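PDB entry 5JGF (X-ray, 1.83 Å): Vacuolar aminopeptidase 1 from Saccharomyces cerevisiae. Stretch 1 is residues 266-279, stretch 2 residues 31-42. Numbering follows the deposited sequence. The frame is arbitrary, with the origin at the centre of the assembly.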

# COMPACT_ATOMS: atom_id res chain seq x y z
N CYS D 266 -13.83 -38.97 -24.49
CA CYS D 266 -12.83 -39.75 -25.21
C CYS D 266 -12.92 -41.23 -24.84
O CYS D 266 -12.72 -42.10 -25.69
CB CYS D 266 -11.41 -39.25 -24.91
SG CYS D 266 -10.96 -37.74 -25.77
N SER D 267 -13.19 -41.51 -23.57
CA SER D 267 -13.29 -42.90 -23.12
C SER D 267 -14.39 -43.62 -23.88
O SER D 267 -14.19 -44.73 -24.37
CB SER D 267 -13.56 -42.96 -21.62
OG SER D 267 -12.42 -42.53 -20.89
N PHE D 268 -15.56 -42.99 -23.98
CA PHE D 268 -16.70 -43.58 -24.68
C PHE D 268 -16.37 -43.76 -26.17
O PHE D 268 -16.58 -44.84 -26.73
CB PHE D 268 -17.92 -42.67 -24.54
CG PHE D 268 -19.16 -43.20 -25.21
CD1 PHE D 268 -20.00 -44.10 -24.56
CD2 PHE D 268 -19.51 -42.77 -26.50
CE1 PHE D 268 -21.16 -44.58 -25.18
CE2 PHE D 268 -20.66 -43.24 -27.12
CZ PHE D 268 -21.49 -44.14 -26.46
N ALA D 269 -15.87 -42.71 -26.80
CA ALA D 269 -15.52 -42.76 -28.21
C ALA D 269 -14.49 -43.85 -28.49
O ALA D 269 -14.59 -44.57 -29.49
CB ALA D 269 -15.00 -41.41 -28.69
N ALA D 270 -13.48 -43.96 -27.63
CA ALA D 270 -12.45 -44.97 -27.82
C ALA D 270 -12.99 -46.39 -27.65
O ALA D 270 -12.66 -47.28 -28.44
CB ALA D 270 -11.29 -44.73 -26.85
N MET D 271 -13.81 -46.61 -26.63
CA MET D 271 -14.37 -47.94 -26.39
C MET D 271 -15.33 -48.37 -27.51
O MET D 271 -15.31 -49.52 -27.95
CB MET D 271 -15.11 -48.01 -25.05
CG MET D 271 -14.20 -48.11 -23.83
SD MET D 271 -13.05 -49.51 -23.88
CE MET D 271 -14.09 -50.81 -24.31
N ILE D 272 -16.16 -47.44 -27.96
CA ILE D 272 -17.10 -47.75 -29.04
C ILE D 272 -16.30 -48.09 -30.29
O ILE D 272 -16.64 -49.02 -31.03
CB ILE D 272 -18.05 -46.57 -29.32
CG1 ILE D 272 -18.97 -46.35 -28.11
CG2 ILE D 272 -18.88 -46.84 -30.57
CD1 ILE D 272 -19.84 -47.55 -27.77
N ALA D 273 -15.23 -47.34 -30.53
CA ALA D 273 -14.39 -47.59 -31.70
C ALA D 273 -13.79 -48.99 -31.60
O ALA D 273 -13.75 -49.73 -32.59
CB ALA D 273 -13.29 -46.55 -31.79
N LEU D 274 -13.32 -49.36 -30.41
CA LEU D 274 -12.73 -50.68 -30.20
C LEU D 274 -13.74 -51.78 -30.49
O LEU D 274 -13.42 -52.78 -31.14
CB LEU D 274 -12.22 -50.82 -28.76
CG LEU D 274 -11.61 -52.19 -28.45
CD1 LEU D 274 -10.29 -52.33 -29.19
CD2 LEU D 274 -11.39 -52.35 -26.95
N ILE D 275 -14.96 -51.61 -29.99
CA ILE D 275 -16.02 -52.59 -30.19
C ILE D 275 -16.41 -52.71 -31.66
O ILE D 275 -16.56 -53.82 -32.17
CB ILE D 275 -17.27 -52.23 -29.33
CG1 ILE D 275 -17.23 -53.01 -28.01
CG2 ILE D 275 -18.56 -52.57 -30.07
CD1 ILE D 275 -15.96 -52.83 -27.22
N CYS D 276 -16.55 -51.58 -32.34
CA CYS D 276 -16.90 -51.58 -33.76
C CYS D 276 -15.80 -52.28 -34.54
O CYS D 276 -16.06 -53.05 -35.46
CB CYS D 276 -17.05 -50.15 -34.28
SG CYS D 276 -18.51 -49.29 -33.68
N TYR D 277 -14.55 -52.00 -34.16
CA TYR D 277 -13.40 -52.60 -34.81
C TYR D 277 -13.33 -54.10 -34.54
O TYR D 277 -13.07 -54.89 -35.45
CB TYR D 277 -12.12 -51.90 -34.31
CG TYR D 277 -10.84 -52.66 -34.58
CD1 TYR D 277 -10.20 -53.37 -33.57
CD2 TYR D 277 -10.26 -52.65 -35.85
CE1 TYR D 277 -9.01 -54.06 -33.81
CE2 TYR D 277 -9.08 -53.34 -36.10
CZ TYR D 277 -8.46 -54.04 -35.08
OH TYR D 277 -7.29 -54.72 -35.32
N ALA D 278 -13.56 -54.48 -33.29
CA ALA D 278 -13.52 -55.88 -32.87
C ALA D 278 -14.52 -56.75 -33.62
O ALA D 278 -14.28 -57.95 -33.81
CB ALA D 278 -13.78 -55.97 -31.37
N LYS D 279 -15.63 -56.16 -34.04
CA LYS D 279 -16.68 -56.89 -34.75
C LYS D 279 -16.16 -57.58 -36.01
O LYS D 279 -16.65 -58.65 -36.37
CB LYS D 279 -17.83 -55.94 -35.11
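Stretch 2 31-42: FFAELLDKHNFK

Packing of residues 31-42 of vacuolar aminopeptidase 1 against the helix that occupies most of residues 266-279, already under way at Cys266. Stretch 2 enters as a helix already under way, runs as helix from Phe31 to Lys38, and then leaves helical geometry at His39. The two helices run in the same direction, their axes 6° apart and 11.1 Å apart at closest approach, a spacing wide enough for large side chains to fill the gap. Met271 lies level with Phe32 (CA to CA 7.6 Å) and Ile275 level with His39 (CA to CA 7.2 Å). No direct hydrogen bond joins the stretches; the direct side-chain contacts are largely apolar, and the two stretches together bury 547 Å².

Phe32, chi1 m, points toward stretch 1 and lays one ring face against Met271, whose CG stands 3.7 Å from the ring centroid and 14° off the normal, a CH-pi contact. The edge of the same ring meets the backbone of Phe268: Phe32 CZ lies 3.7 Å from Phe268 CA. Met271 is m at all three chi angles; this folded course carries its CE to 3.8 Å from Leu36 CD2, so one side chain touches two residues a helical turn apart. Phe268 starts sideways, but its t rotamer brings the ring nearer stretch 2. Phe31, also t, points toward stretch 1, so its CE2 meets the edge of the Phe268 ring, 4.2 Å from Phe268 CE1. Ile272, m at both chi angles, likewise starts sideways and ends close, its CD1 4.0 Å from Leu35 CD2.

Ile275 is the centre of the second half. Its chi1 of -96° lies between wells, while chi2 is p. In this conformation CD1 reaches Leu36 CD2 at 3.5 Å and Phe41 CE1 at 4.3 Å, CG1 lies 4.3 Å from Leu35 CG, and CG2 sits over the face of the His39 ring, 3.7 Å from its centroid and 8° off the normal. Leu35 (t, p) points toward stretch 1, whereas Leu36 (m, t) starts sideways and its end comes nearer.

His39, chi1 m, is also linked to stretch 1 through water 1, which donates to Ile275 O at 2.8 Å and accepts a weak bond from His39 ND1 at 3.1 Å. Asn40 follows with positive phi (62°), and the turn is held by Phe41 N bonding to Leu36 O at 2.9 Å. Phe41, now extended and with chi1 m, points back toward stretch 1; the edge of its ring meets Ala278, where Phe41 CZ lies 3.7 Å from Ala278 CB, and Leu274 CD2 lies 4.4 Å from Phe41 CE2.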

# COMPACT_ATOMS: atom_id res chain seq x y z
N PHE D 31 -20.48 -50.15 -16.97
CA PHE D 31 -21.12 -49.99 -18.27
C PHE D 31 -20.29 -50.61 -19.39
O PHE D 31 -20.80 -51.34 -20.24
CB PHE D 31 -21.32 -48.50 -18.58
CG PHE D 31 -21.75 -48.22 -20.00
CD1 PHE D 31 -23.10 -48.25 -20.35
CD2 PHE D 31 -20.81 -47.93 -20.98
CE1 PHE D 31 -23.50 -47.99 -21.67
CE2 PHE D 31 -21.20 -47.67 -22.29
CZ PHE D 31 -22.54 -47.70 -22.64
N PHE D 32 -19.00 -50.29 -19.40
CA PHE D 32 -18.10 -50.82 -20.42
C PHE D 32 -17.88 -52.32 -20.29
O PHE D 32 -17.71 -53.02 -21.29
CB PHE D 32 -16.76 -50.09 -20.40
CG PHE D 32 -16.84 -48.67 -20.91
CD1 PHE D 32 -17.46 -48.39 -22.12
CD2 PHE D 32 -16.29 -47.62 -20.18
CE1 PHE D 32 -17.53 -47.08 -22.60
CE2 PHE D 32 -16.35 -46.31 -20.65
CZ PHE D 32 -16.98 -46.03 -21.86
N ALA D 33 -17.86 -52.81 -19.05
CA ALA D 33 -17.67 -54.24 -18.81
C ALA D 33 -18.86 -54.99 -19.40
O ALA D 33 -18.70 -56.04 -20.03
CB ALA D 33 -17.58 -54.52 -17.32
N GLU D 34 -20.04 -54.44 -19.19
CA GLU D 34 -21.27 -55.04 -19.69
C GLU D 34 -21.29 -55.04 -21.21
O GLU D 34 -21.71 -56.02 -21.84
CB GLU D 34 -22.47 -54.27 -19.15
CG GLU D 34 -23.80 -54.92 -19.42
CD GLU D 34 -24.93 -54.21 -18.68
OE1 GLU D 34 -26.09 -54.26 -19.12
OE2 GLU D 34 -24.65 -53.58 -17.64
N LEU D 35 -20.82 -53.94 -21.80
CA LEU D 35 -20.76 -53.80 -23.25
C LEU D 35 -19.77 -54.80 -23.83
O LEU D 35 -20.02 -55.42 -24.87
CB LEU D 35 -20.33 -52.38 -23.62
CG LEU D 35 -20.24 -52.06 -25.12
CD1 LEU D 35 -21.63 -52.16 -25.73
CD2 LEU D 35 -19.67 -50.66 -25.31
N LEU D 36 -18.63 -54.95 -23.15
CA LEU D 36 -17.60 -55.88 -23.59
C LEU D 36 -18.11 -57.32 -23.49
O LEU D 36 -17.83 -58.14 -24.38
CB LEU D 36 -16.34 -55.70 -22.74
CG LEU D 36 -15.58 -54.40 -23.01
CD1 LEU D 36 -14.64 -54.10 -21.85
CD2 LEU D 36 -14.81 -54.51 -24.32
N ASP D 37 -18.84 -57.63 -22.42
CA ASP D 37 -19.39 -58.97 -22.25
C ASP D 37 -20.29 -59.28 -23.44
O ASP D 37 -20.19 -60.34 -24.06
CB ASP D 37 -20.24 -59.08 -20.98
CG ASP D 37 -19.42 -59.06 -19.71
OD1 ASP D 37 -18.22 -59.39 -19.75
OD2 ASP D 37 -20.00 -58.73 -18.65
N LYS D 38 -21.18 -58.34 -23.75
CA LYS D 38 -22.11 -58.49 -24.85
C LYS D 38 -21.40 -58.71 -26.18
O LYS D 38 -21.92 -59.39 -27.07
CB LYS D 38 -23.01 -57.26 -24.95
CG LYS D 38 -23.80 -57.18 -26.24
CD LYS D 38 -24.81 -56.05 -26.22
CE LYS D 38 -25.51 -55.95 -27.57
NZ LYS D 38 -26.86 -55.34 -27.47
N HIS D 39 -20.20 -58.15 -26.32
CA HIS D 39 -19.46 -58.29 -27.56
C HIS D 39 -18.40 -59.38 -27.50
O HIS D 39 -17.39 -59.36 -28.22
CB HIS D 39 -18.87 -56.94 -27.97
CG HIS D 39 -19.90 -55.99 -28.49
ND1 HIS D 39 -20.28 -55.97 -29.82
CD2 HIS D 39 -20.69 -55.09 -27.86
CE1 HIS D 39 -21.26 -55.10 -29.98
NE2 HIS D 39 -21.53 -54.55 -28.81
N ASN D 40 -18.65 -60.35 -26.62
CA ASN D 40 -17.79 -61.51 -26.46
C ASN D 40 -16.35 -61.32 -26.01
O ASN D 40 -15.46 -62.05 -26.44
CB ASN D 40 -17.83 -62.33 -27.75
CG ASN D 40 -19.25 -62.67 -28.17
OD1 ASN D 40 -19.74 -62.20 -29.19
ND2 ASN D 40 -19.92 -63.48 -27.36
N PHE D 41 -16.11 -60.33 -25.15
CA PHE D 41 -14.78 -60.12 -24.60
C PHE D 41 -14.83 -60.91 -23.29
O PHE D 41 -15.78 -60.78 -22.53
CB PHE D 41 -14.50 -58.64 -24.30
CG PHE D 41 -14.04 -57.85 -25.50
CD1 PHE D 41 -14.91 -57.56 -26.54
CD2 PHE D 41 -12.73 -57.38 -25.57
CE1 PHE D 41 -14.49 -56.81 -27.64
CE2 PHE D 41 -12.29 -56.63 -26.66
CZ PHE D 41 -13.18 -56.34 -27.70
N LYS D 42 -13.82 -61.73 -23.04
CA LYS D 42 -13.79 -62.54 -21.83
C LYS D 42 -13.14 -61.82 -20.66
O LYS D 42 -12.02 -61.33 -20.77
CB LYS D 42 -13.04 -63.84 -22.12
CG LYS D 42 -12.83 -64.76 -20.93
CD LYS D 42 -11.96 -65.94 -21.34
CE LYS D 42 -11.63 -66.85 -20.17
NZ LYS D 42 -10.66 -67.91 -20.59
O HOH W 1 -17.59 -56.27 -31.26